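Local coordinates for protein syndapin (Drosophila melanogaster, PDB 3I2W) that probably takes part in endocytosis and the internalization of plasma-membrane proteins, binding phospholipid membranes through the dimeric F-BAR domain that this chain represents, at residues Gly59-Tyr62 / Ala68-Gly71; Ser76-Asp81 / Tyr252-His257; Asp88-Asp93 / His237-Leu242; Asn95-Thr100 / Leu233-Ser238. One frame throughout, in Å; residues are numbered along the deposited sequence.

Interaction 1. Residues Gly59-Tyr62 / Ala68-Gly71. With NA (sodium ion), chain G.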
loop_
_atom_site.group_PDB
_atom_site.type_symbol
_atom_site.label_atom_id
_atom_site.label_comp_id
_atom_site.label_asym_id
_atom_site.label_seq_id
_atom_site.Cartn_x
_atom_site.Cartn_y
_atom_site.Cartn_z
ATOM N N GLY B 59 -18.102 -18.346 17.216
ATOM C CA GLY B 59 -18.803 -19.294 16.348
ATOM C C GLY B 59 -18.561 -20.781 16.633
ATOM O O GLY B 59 -17.880 -21.140 17.612
ATOM N N PRO B 60 -19.092 -21.666 15.756
ATOM C CA PRO B 60 -19.122 -23.136 15.945
ATOM C C PRO B 60 -17.859 -23.921 15.658
ATOM O O PRO B 60 -17.825 -25.089 15.938
ATOM C CB PRO B 60 -20.202 -23.618 14.964
ATOM C CG PRO B 60 -20.667 -22.424 14.256
ATOM C CD PRO B 60 -19.699 -21.302 14.475
ATOM N N GLU B 61 -16.822 -23.321 15.121
ATOM C CA GLU B 61 -15.691 -24.178 14.759
ATOM C C GLU B 61 -14.957 -24.498 16.069
ATOM O O GLU B 61 -15.036 -23.685 17.010
ATOM C CB GLU B 61 -14.819 -23.508 13.698
ATOM C CG GLU B 61 -13.678 -24.353 13.242
ATOM C CD GLU B 61 -14.051 -25.412 12.251
ATOM O OE1 GLU B 61 -14.207 -25.158 11.038
ATOM O OE2 GLU B 61 -14.164 -26.553 12.680
ATOM N N TYR B 62 -14.334 -25.676 16.167
ATOM C CA TYR B 62 -13.717 -26.123 17.428
ATOM C C TYR B 62 -12.435 -26.891 17.154
ATOM O O TYR B 62 -12.107 -27.228 16.013
ATOM C CB TYR B 62 -14.676 -27.061 18.217
ATOM C CG TYR B 62 -15.121 -28.311 17.398
ATOM C CD1 TYR B 62 -15.972 -28.163 16.307
ATOM C CD2 TYR B 62 -14.651 -29.586 17.669
ATOM C CE1 TYR B 62 -16.382 -29.215 15.523
ATOM C CE2 TYR B 62 -15.070 -30.680 16.867
ATOM C CZ TYR B 62 -15.944 -30.474 15.779
ATOM O OH TYR B 62 -16.409 -31.486 14.912
ATOM N N ALA B 68 -6.314 -24.237 13.378
ATOM C CA ALA B 68 -5.907 -23.944 11.997
ATOM C C ALA B 68 -6.475 -22.658 11.403
ATOM O O ALA B 68 -5.706 -21.914 10.797
ATOM C CB ALA B 68 -6.156 -25.094 11.069
ATOM N N TRP B 69 -7.787 -22.396 11.575
ATOM C CA TRP B 69 -8.386 -21.186 11.038
ATOM C C TRP B 69 -7.607 -20.051 11.645
ATOM O O TRP B 69 -7.317 -19.079 10.967
ATOM C CB TRP B 69 -9.823 -20.939 11.487
ATOM C CG TRP B 69 -10.996 -21.605 10.832
ATOM C CD1 TRP B 69 -11.268 -22.954 10.772
ATOM C CD2 TRP B 69 -12.123 -20.954 10.256
ATOM N NE1 TRP B 69 -12.473 -23.174 10.132
ATOM C CE2 TRP B 69 -13.025 -21.959 9.828
ATOM C CE3 TRP B 69 -12.465 -19.617 10.048
ATOM C CZ2 TRP B 69 -14.237 -21.654 9.217
ATOM C CZ3 TRP B 69 -13.651 -19.324 9.435
ATOM C CH2 TRP B 69 -14.529 -20.323 9.035
ATOM N N LYS B 70 -7.274 -20.152 12.929
ATOM C CA LYS B 70 -6.616 -19.032 13.627
ATOM C C LYS B 70 -5.221 -18.736 13.082
ATOM O O LYS B 70 -4.790 -17.587 13.039
ATOM C CB LYS B 70 -6.490 -19.283 15.100
ATOM C CG LYS B 70 -7.747 -19.516 15.794
ATOM C CD LYS B 70 -8.326 -18.270 16.305
ATOM C CE LYS B 70 -8.971 -18.523 17.673
ATOM N NZ LYS B 70 -8.024 -19.197 18.625
ATOM N N GLY B 71 -4.512 -19.769 12.678
ATOM C CA GLY B 71 -3.300 -19.566 11.908
ATOM C C GLY B 71 -3.304 -18.405 10.917
ATOM O O GLY B 71 -2.310 -17.696 10.785
HETATM NA NA NA G . -15.276 -21.620 18.260
HETATM O O HOH W 1 -16.668 -21.905 20.380
#

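Interaction 2. Residues Ser76-Asp81 / Tyr252-His257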
loop_
_atom_site.group_PDB
_atom_site.type_symbol
_atom_site.label_atom_id
_atom_site.label_comp_id
_atom_site.label_asym_id
_atom_site.label_seq_id
_atom_site.Cartn_x
_atom_site.Cartn_y
_atom_site.Cartn_z
ATOM N N SER B 76 -1.482 -12.723 9.351
ATOM C CA SER B 76 -1.703 -11.374 9.013
ATOM C C SER B 76 -1.134 -10.481 10.122
ATOM O O SER B 76 -0.976 -9.274 9.941
ATOM C CB SER B 76 -3.198 -11.166 8.870
ATOM O OG SER B 76 -3.824 -11.259 10.146
ATOM N N GLU B 77 -0.862 -11.041 11.289
ATOM C CA GLU B 77 -0.382 -10.177 12.331
ATOM C C GLU B 77 1.104 -9.927 12.145
ATOM O O GLU B 77 1.598 -8.807 12.249
ATOM C CB GLU B 77 -0.799 -10.672 13.723
ATOM C CG GLU B 77 -2.089 -9.929 14.117
ATOM C CD GLU B 77 -2.756 -10.315 15.450
ATOM O OE1 GLU B 77 -3.859 -9.722 15.714
ATOM O OE2 GLU B 77 -2.226 -11.180 16.227
ATOM N N ARG B 78 1.786 -10.995 11.797
ATOM C CA ARG B 78 3.173 -10.978 11.534
ATOM C C ARG B 78 3.418 -10.154 10.271
ATOM O O ARG B 78 4.440 -9.492 10.149
ATOM C CB ARG B 78 3.657 -12.413 11.325
ATOM C CG ARG B 78 3.616 -13.364 12.535
ATOM C CD ARG B 78 4.916 -13.381 13.376
ATOM N NE ARG B 78 4.769 -14.331 14.494
ATOM C CZ ARG B 78 3.856 -14.245 15.478
ATOM N NH1 ARG B 78 2.982 -13.232 15.523
ATOM N NH2 ARG B 78 3.831 -15.179 16.418
ATOM N N ILE B 79 2.471 -10.169 9.334
ATOM C CA ILE B 79 2.677 -9.438 8.110
ATOM C C ILE B 79 2.585 -7.956 8.433
ATOM O O ILE B 79 3.425 -7.139 7.948
ATOM C CB ILE B 79 1.688 -9.796 7.005
ATOM C CG1 ILE B 79 2.056 -11.124 6.375
ATOM C CG2 ILE B 79 1.753 -8.735 5.921
ATOM C CD1 ILE B 79 3.355 -11.041 5.694
ATOM N N SER B 80 1.590 -7.620 9.254
ATOM C CA SER B 80 1.369 -6.269 9.620
ATOM C C SER B 80 2.600 -5.714 10.330
ATOM O O SER B 80 2.946 -4.563 10.159
ATOM C CB SER B 80 0.131 -6.122 10.511
ATOM O OG SER B 80 0.433 -6.488 11.842
ATOM N N ASP B 81 3.274 -6.506 11.133
ATOM C CA ASP B 81 4.458 -5.984 11.747
ATOM C C ASP B 81 5.529 -5.643 10.712
ATOM O O ASP B 81 6.146 -4.531 10.720
ATOM C CB ASP B 81 5.036 -6.998 12.674
ATOM C CG ASP B 81 4.160 -7.264 13.858
ATOM O OD1 ASP B 81 3.267 -6.415 14.176
ATOM O OD2 ASP B 81 4.374 -8.361 14.456
ATOM N N TYR B 252 5.477 -17.969 7.110
ATOM C CA TYR B 252 4.855 -19.026 6.337
ATOM C C TYR B 252 5.195 -20.435 6.863
ATOM O O TYR B 252 4.317 -21.230 7.024
ATOM C CB TYR B 252 5.034 -18.799 4.825
ATOM C CG TYR B 252 4.333 -17.528 4.531
ATOM C CD1 TYR B 252 2.984 -17.487 4.238
ATOM C CD2 TYR B 252 4.979 -16.333 4.700
ATOM C CE1 TYR B 252 2.333 -16.287 4.063
ATOM C CE2 TYR B 252 4.332 -15.147 4.533
ATOM C CZ TYR B 252 3.021 -15.122 4.239
ATOM O OH TYR B 252 2.442 -13.872 4.112
ATOM N N GLU B 253 6.440 -20.723 7.177
ATOM C CA GLU B 253 6.769 -21.971 7.768
ATOM C C GLU B 253 5.796 -22.290 8.940
ATOM O O GLU B 253 5.205 -23.363 9.028
ATOM C CB GLU B 253 8.220 -21.909 8.268
ATOM C CG GLU B 253 8.641 -23.220 8.974
ATOM C CD GLU B 253 10.178 -23.279 9.254
ATOM O OE1 GLU B 253 10.866 -22.174 9.111
ATOM O OE2 GLU B 253 10.702 -24.425 9.621
ATOM N N GLU B 254 5.630 -21.322 9.821
ATOM C CA GLU B 254 4.943 -21.502 11.060
ATOM C C GLU B 254 3.468 -21.564 10.799
ATOM O O GLU B 254 2.737 -22.370 11.358
ATOM C CB GLU B 254 5.236 -20.324 11.947
ATOM C CG GLU B 254 4.017 -19.877 12.756
ATOM C CD GLU B 254 4.201 -18.561 13.593
ATOM O OE1 GLU B 254 4.324 -17.432 13.074
ATOM O OE2 GLU B 254 4.145 -18.660 14.817
ATOM N N PHE B 255 3.016 -20.696 9.904
ATOM C CA PHE B 255 1.645 -20.732 9.423
ATOM C C PHE B 255 1.255 -22.110 8.926
ATOM O O PHE B 255 0.165 -22.545 9.182
ATOM C CB PHE B 255 1.465 -19.678 8.360
ATOM C CG PHE B 255 0.092 -19.602 7.786
ATOM C CD1 PHE B 255 -0.998 -20.189 8.421
ATOM C CD2 PHE B 255 -0.133 -18.931 6.604
ATOM C CE1 PHE B 255 -2.304 -20.137 7.871
ATOM C CE2 PHE B 255 -1.422 -18.871 6.072
ATOM C CZ PHE B 255 -2.503 -19.483 6.709
ATOM N N SER B 256 2.116 -22.840 8.244
ATOM C CA SER B 256 1.670 -24.169 7.836
ATOM C C SER B 256 1.978 -25.201 8.883
ATOM O O SER B 256 1.490 -26.268 8.831
ATOM C CB SER B 256 2.208 -24.593 6.476
ATOM O OG SER B 256 3.563 -24.495 6.528
ATOM N N HIS B 257 2.770 -24.878 9.884
ATOM C CA HIS B 257 2.895 -25.837 10.939
ATOM C C HIS B 257 1.503 -25.976 11.547
ATOM O O HIS B 257 1.005 -27.082 11.746
ATOM C CB HIS B 257 3.918 -25.412 11.967
ATOM C CG HIS B 257 4.129 -26.429 13.047
ATOM N ND1 HIS B 257 4.574 -27.713 12.782
ATOM C CD2 HIS B 257 3.917 -26.368 14.389
ATOM C CE1 HIS B 257 4.634 -28.390 13.914
ATOM N NE2 HIS B 257 4.246 -27.596 14.903
#

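Interaction 3. Residues Asp88-Asp93 / His237-Leu242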
loop_
_atom_site.group_PDB
_atom_site.type_symbol
_atom_site.label_atom_id
_atom_site.label_comp_id
_atom_site.label_asym_id
_atom_site.label_seq_id
_atom_site.Cartn_x
_atom_site.Cartn_y
_atom_site.Cartn_z
ATOM N N ASP B 88 8.209 2.439 9.782
ATOM C CA ASP B 88 9.018 3.040 10.789
ATOM C C ASP B 88 10.394 3.255 10.236
ATOM O O ASP B 88 10.999 4.338 10.436
ATOM C CB ASP B 88 9.031 2.209 12.069
ATOM C CG ASP B 88 7.829 2.528 13.014
ATOM O OD1 ASP B 88 6.996 3.450 12.788
ATOM O OD2 ASP B 88 7.698 1.810 14.021
ATOM N N ASN B 89 10.902 2.257 9.521
ATOM C CA ASN B 89 12.146 2.528 8.803
ATOM C C ASN B 89 12.139 3.703 7.854
ATOM O O ASN B 89 13.114 4.423 7.830
ATOM C CB ASN B 89 12.691 1.310 8.081
ATOM C CG ASN B 89 13.213 0.299 9.030
ATOM O OD1 ASN B 89 13.471 0.604 10.205
ATOM N ND2 ASN B 89 13.316 -0.922 8.575
ATOM N N LEU B 90 11.065 3.894 7.071
ATOM C CA LEU B 90 11.019 4.977 6.107
ATOM C C LEU B 90 11.023 6.250 6.898
ATOM O O LEU B 90 11.741 7.165 6.576
ATOM C CB LEU B 90 9.784 4.931 5.236
ATOM C CG LEU B 90 9.616 3.778 4.263
ATOM C CD1 LEU B 90 8.270 3.887 3.645
ATOM C CD2 LEU B 90 10.651 3.703 3.191
ATOM N N CYS B 91 10.256 6.323 7.967
ATOM C CA CYS B 91 10.257 7.569 8.694
ATOM C C CYS B 91 11.404 7.878 9.575
ATOM O O CYS B 91 11.606 9.031 9.836
ATOM C CB CYS B 91 8.992 7.802 9.486
ATOM S SG CYS B 91 7.664 7.725 8.380
ATOM N N ASN B 92 12.139 6.929 10.102
ATOM C CA ASN B 92 13.160 7.363 11.049
ATOM C C ASN B 92 14.523 7.006 10.601
ATOM O O ASN B 92 15.438 7.572 11.115
ATOM C CB ASN B 92 12.991 6.814 12.467
ATOM C CG ASN B 92 11.532 6.711 12.918
ATOM O OD1 ASN B 92 10.773 7.643 12.766
ATOM N ND2 ASN B 92 11.155 5.561 13.482
ATOM N N ASP B 93 14.693 6.035 9.711
ATOM C CA ASP B 93 15.979 5.910 9.034
ATOM C C ASP B 93 16.032 6.952 7.881
ATOM O O ASP B 93 16.979 7.740 7.782
ATOM C CB ASP B 93 16.278 4.485 8.519
ATOM C CG ASP B 93 16.520 3.419 9.667
ATOM O OD1 ASP B 93 16.785 3.782 10.857
ATOM O OD2 ASP B 93 16.459 2.184 9.343
ATOM N N HIS B 237 15.126 1.801 -0.999
ATOM C CA HIS B 237 15.168 0.463 -1.497
ATOM C C HIS B 237 15.370 -0.525 -0.362
ATOM O O HIS B 237 14.526 -1.320 -0.128
ATOM C CB HIS B 237 16.275 0.376 -2.503
ATOM C CG HIS B 237 16.380 -0.949 -3.182
ATOM N ND1 HIS B 237 17.075 -2.006 -2.640
ATOM C CD2 HIS B 237 15.932 -1.366 -4.390
ATOM C CE1 HIS B 237 17.003 -3.034 -3.461
ATOM N NE2 HIS B 237 16.319 -2.673 -4.534
ATOM N N SER B 238 16.462 -0.472 0.382
ATOM C CA SER B 238 16.569 -1.311 1.617
ATOM C C SER B 238 15.346 -1.469 2.459
ATOM O O SER B 238 15.056 -2.537 2.942
ATOM C CB SER B 238 17.635 -0.774 2.537
ATOM O OG SER B 238 18.759 -0.876 1.716
ATOM N N CYS B 239 14.665 -0.368 2.707
ATOM C CA CYS B 239 13.499 -0.428 3.554
ATOM C C CYS B 239 12.404 -1.269 2.952
ATOM O O CYS B 239 11.660 -1.867 3.663
ATOM C CB CYS B 239 12.933 0.950 3.759
ATOM S SG CYS B 239 13.982 1.961 4.638
ATOM N N LEU B 240 12.295 -1.277 1.642
ATOM C CA LEU B 240 11.176 -1.889 0.994
ATOM C C LEU B 240 11.462 -3.303 0.523
ATOM O O LEU B 240 10.560 -4.020 0.175
ATOM C CB LEU B 240 10.740 -1.061 -0.215
ATOM C CG LEU B 240 9.808 0.125 -0.067
ATOM C CD1 LEU B 240 10.346 0.879 0.974
ATOM C CD2 LEU B 240 9.929 0.962 -1.306
ATOM N N ASP B 241 12.696 -3.723 0.500
ATOM C CA ASP B 241 13.012 -4.938 -0.171
ATOM C C ASP B 241 12.588 -6.067 0.747
ATOM O O ASP B 241 13.042 -6.210 1.888
ATOM C CB ASP B 241 14.502 -4.947 -0.451
ATOM C CG ASP B 241 14.995 -6.195 -1.172
ATOM O OD1 ASP B 241 14.301 -7.232 -1.356
ATOM O OD2 ASP B 241 16.165 -6.111 -1.573
ATOM N N LEU B 242 11.712 -6.876 0.195
ATOM C CA LEU B 242 11.007 -7.879 0.919
ATOM C C LEU B 242 11.923 -9.023 1.050
ATOM O O LEU B 242 11.917 -9.716 2.100
ATOM C CB LEU B 242 9.780 -8.308 0.122
ATOM C CG LEU B 242 8.656 -7.302 0.356
ATOM C CD1 LEU B 242 7.508 -7.588 -0.604
ATOM C CD2 LEU B 242 8.242 -7.333 1.872
#

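Interaction 4. Residues Asn95-Thr100 / Leu233-Ser238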
loop_
_atom_site.group_PDB
_atom_site.type_symbol
_atom_site.label_atom_id
_atom_site.label_comp_id
_atom_site.label_asym_id
_atom_site.label_seq_id
_atom_site.Cartn_x
_atom_site.Cartn_y
_atom_site.Cartn_z
ATOM N N ASN B 95 13.482 9.377 6.232
ATOM C CA ASN B 95 13.059 10.742 6.173
ATOM C C ASN B 95 13.901 11.688 7.046
ATOM O O ASN B 95 14.236 12.725 6.600
ATOM C CB ASN B 95 11.544 10.905 6.323
ATOM C CG ASN B 95 10.854 11.087 4.990
ATOM O OD1 ASN B 95 11.497 11.111 3.949
ATOM N ND2 ASN B 95 9.536 11.150 5.000
ATOM N N SER B 96 14.249 11.308 8.263
ATOM C CA SER B 96 15.053 12.128 9.183
ATOM C C SER B 96 16.403 12.498 8.582
ATOM O O SER B 96 16.931 13.601 8.828
ATOM C CB SER B 96 15.374 11.315 10.419
ATOM O OG SER B 96 16.065 10.148 9.957
ATOM N N GLN B 97 16.982 11.576 7.820
ATOM C CA GLN B 97 18.244 11.875 7.205
ATOM C C GLN B 97 18.054 13.059 6.290
ATOM O O GLN B 97 18.795 13.979 6.347
ATOM C CB GLN B 97 18.689 10.726 6.369
ATOM C CG GLN B 97 19.569 9.757 7.032
ATOM C CD GLN B 97 20.117 8.776 5.999
ATOM O OE1 GLN B 97 21.249 8.943 5.563
ATOM N NE2 GLN B 97 19.308 7.808 5.552
ATOM N N ILE B 98 17.066 13.002 5.424
ATOM C CA ILE B 98 16.762 14.068 4.528
ATOM C C ILE B 98 16.402 15.297 5.288
ATOM O O ILE B 98 16.894 16.377 4.995
ATOM C CB ILE B 98 15.633 13.700 3.577
ATOM C CG1 ILE B 98 16.043 12.447 2.813
ATOM C CG2 ILE B 98 15.390 14.853 2.569
ATOM C CD1 ILE B 98 14.926 11.876 1.956
ATOM N N LYS B 99 15.549 15.171 6.277
ATOM C CA LYS B 99 15.216 16.317 7.068
ATOM C C LYS B 99 16.516 17.070 7.549
ATOM O O LYS B 99 16.570 18.298 7.615
ATOM C CB LYS B 99 14.294 15.903 8.206
ATOM C CG LYS B 99 14.032 17.079 9.136
ATOM C CD LYS B 99 12.685 17.117 9.699
ATOM C CE LYS B 99 12.781 17.416 11.184
ATOM N NZ LYS B 99 11.434 17.806 11.804
ATOM N N THR B 100 17.553 16.282 7.844
ATOM C CA THR B 100 18.764 16.759 8.444
ATOM C C THR B 100 19.607 17.474 7.425
ATOM O O THR B 100 20.075 18.616 7.679
ATOM C CB THR B 100 19.556 15.637 9.137
ATOM O OG1 THR B 100 19.210 15.597 10.527
ATOM C CG2 THR B 100 21.033 15.922 9.103
ATOM N N LEU B 233 17.709 7.165 -2.105
ATOM C CA LEU B 233 17.054 6.184 -2.920
ATOM C C LEU B 233 17.460 4.724 -2.618
ATOM O O LEU B 233 16.577 3.901 -2.445
ATOM C CB LEU B 233 17.137 6.522 -4.403
ATOM C CG LEU B 233 16.317 7.735 -4.831
ATOM C CD1 LEU B 233 16.282 7.859 -6.308
ATOM C CD2 LEU B 233 14.927 7.641 -4.326
ATOM N N PHE B 234 18.735 4.382 -2.531
ATOM C CA PHE B 234 19.119 3.038 -2.086
ATOM C C PHE B 234 18.630 2.751 -0.686
ATOM O O PHE B 234 18.204 1.630 -0.373
ATOM C CB PHE B 234 20.627 2.862 -2.041
ATOM C CG PHE B 234 21.292 2.655 -3.402
ATOM C CD1 PHE B 234 20.940 1.610 -4.233
ATOM C CD2 PHE B 234 22.320 3.471 -3.805
ATOM C CE1 PHE B 234 21.567 1.409 -5.458
ATOM C CE2 PHE B 234 22.959 3.258 -5.036
ATOM C CZ PHE B 234 22.572 2.231 -5.854
ATOM N N ASN B 235 18.693 3.733 0.191
ATOM C CA ASN B 235 18.254 3.503 1.536
ATOM C C ASN B 235 16.777 3.164 1.509
ATOM O O ASN B 235 16.353 2.291 2.218
ATOM C CB ASN B 235 18.477 4.740 2.370
ATOM C CG ASN B 235 19.939 4.961 2.730
ATOM O OD1 ASN B 235 20.273 5.927 3.380
ATOM N ND2 ASN B 235 20.794 4.088 2.317
ATOM N N VAL B 236 15.998 3.848 0.678
ATOM C CA VAL B 236 14.593 3.572 0.520
ATOM C C VAL B 236 14.460 2.125 0.101
ATOM O O VAL B 236 13.768 1.313 0.780
ATOM C CB VAL B 236 13.955 4.417 -0.571
ATOM C CG1 VAL B 236 12.538 4.009 -0.736
ATOM C CG2 VAL B 236 13.947 5.852 -0.194
ATOM N N HIS B 237 15.126 1.801 -0.999
ATOM C CA HIS B 237 15.168 0.463 -1.497
ATOM C C HIS B 237 15.370 -0.525 -0.362
ATOM O O HIS B 237 14.526 -1.320 -0.128
ATOM C CB HIS B 237 16.275 0.376 -2.503
ATOM C CG HIS B 237 16.380 -0.949 -3.182
ATOM N ND1 HIS B 237 17.075 -2.006 -2.640
ATOM C CD2 HIS B 237 15.932 -1.366 -4.390
ATOM C CE1 HIS B 237 17.003 -3.034 -3.461
ATOM N NE2 HIS B 237 16.319 -2.673 -4.534
ATOM N N SER B 238 16.462 -0.472 0.382
ATOM C CA SER B 238 16.569 -1.311 1.617
ATOM C C SER B 238 15.346 -1.469 2.459
ATOM O O SER B 238 15.056 -2.537 2.942
ATOM C CB SER B 238 17.635 -0.774 2.537
ATOM O OG SER B 238 18.759 -0.876 1.716
#

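Interaction 1. Residues Gly59-Tyr62 / Ala68-Gly71
E61 reaches W69 because its CG stands anti to the backbone N (chi1 -178°) and a bend at chi2 turns the carboxylate toward the indole, while W69 places CG beside its backbone N and anti to its carbonyl carbon. The two side chains cross at about a right angle. OE1 of E61 lies 2.8 Å from NE1 of W69, but the N-H...O angle of 128° marks a weak hydrogen bond, and the carboxylate and ring planes are 54° apart. CB of E61 stands over one face of the indole, offset toward the rim, and CG of E61 approaches NE1 to 3.5 Å. The contact folds the turn that links helices 11-58 and 63-105 of the F-BAR domain back onto the first turns of helix 63-105; carbonyls of the same turn bind a sodium ion, O of E61 at 2.4 Å from the metal and O of G59 at 2.7 Å. A water, the carbonyls of I56 and E57 and OE2 of E66 also bind the ion. The other carboxylate oxygen of E61, OE2, forms a salt bridge with R225 of the second subunit, and W69 also packs on L27 of that subunit.

Interaction 2. Residues Ser76-Asp81 / Tyr252-His257
In the F-BAR domain, a helical bundle that dimerises, this contact lays the short helix 247-260 against the long helix 63-105 through two separate pairs, R78 with E254 and I79 with Y252. The backbones stay well apart, the nearest CA atoms being those of R78 and Y252 at 9.7 Å, so long side chains span the interval. The polar pair is a salt bridge, with NE of R78 3.4 Å from OE1 of E254. The guanidinium and carboxylate planes are 55° apart and the oxygen lies well out of the guanidinium plane, which leaves the attraction to charge alone, since no N-H points at it. R78 is exposed and E254 partly so, and this pair occupies the outer part of the contact. The other pair is buried. I79 sets CG1 beside its backbone N (chi1 -77°), and the branch runs on so that CD1 meets the phenol of Y252 at the ring edge, near its plane. The hydroxyl has a polar partner on the long helix, E75, whose OE2 hydrogen-bonds to it. The second subunit closes over the same region: its L242 packs on I79 and its D241 on Y252. Within the apolar pair, CG1 of I79 is 3.6 Å from OH of Y252. CD1 of I79 comes nearer still, 3.4 Å from OH of Y252.

Interaction 3. Residues Asp88-Asp93 / His237-Leu242
L90 and L240 meet with their side chains crossing at about a right angle, and one methyl, CD2 of L90, makes both of the leucine's contacts with the opposite segment. It lies 3.6 Å from CD1 of L240 and equally 3.6 Å from CB of C239, so this branch touches two consecutive residues of the facing helix. Neither leucine leaves its backbone aimed at the other segment; the ends of both side chains close the distance. In L90, CG sits beside the backbone N (chi1 -66°), and with CD1 continuing the chain (chi2 174°) the other methyl, CD2, turns off toward L240 and C239. C239 does point across, and its sulfur comes alongside the stem of N89, with SG 3.7 Å from CB of N89, so that an aliphatic carbon, not the amide, meets the thiol. These contacts join helix 63-105 to the last turn of helix 169-240 in the F-BAR bundle, where the backbones run close: CA of N89 is 6.2 Å from CA of C239. Helix 169-240 ends just here, D241 being the first residue to leave helical geometry. Helix 11-58 covers the buried side, with I31 on L90 and R34 on L240. From the second subunit, E75 packs on L240, and the backbone O of Y252 accepts a hydrogen bond from NE2 of H237.

Interaction 4. Residues Asn95-Thr100 / Leu233-Ser238
This is a surface contact, a single amide-to-amide hydrogen bond between Q97 and N235 that bridges helices 63-105 and 169-240 in the F-BAR bundle. NE2 of Q97 donates to OD1 of N235 over 3.0 Å. The N-H...O angle is 180°, and the acceptor lies in the amide plane of Q97, only 2° out of it, so the donor is aimed directly at the oxygen. From the acceptor's side the fit is slightly less regular: the donor is tilted 19° from the carbonyl plane of N235. The two amides are nearly coplanar even though the side chains themselves cross at about a right angle. Reach comes mainly from Q97, whose chain is extended beyond CG, while N235 holds CG beside its backbone N and anti to its carbonyl carbon. NE2 of Q97 has a second acceptor, the backbone O of D93 one turn earlier in its own helix, and the two acceptors together would restrain the rotation of the amide. Beneath this polar bridge, V94 of helix 63-105 packs on both N235 and V236, I232 of helix 169-240 receives Q97 and I98, and helix 11-58 offers L27 to I98 and I31 to N95.

How the interactions relate
All four contacts use helix 63-105 and follow it from the sodium-binding turn toward the middle of the chain. Interactions 1 and 2 have centres 16 Å apart and touch, C of G71 lying 3.6 Å from CE1 of F255. Interactions 3 and 4, centres 8 Å apart, share H237 and S238, and O of L90 and N of N95 form a probable hydrogen bond. Interactions 2 and 3 do not touch, their nearest atoms being about 7 Å apart. The sodium belongs to interaction 1, centred 43 Å from the centre of interaction 4. The ring of H237 meets that of F255 of the second subunit, and F255 of interaction 2 likewise meets H237 of that subunit.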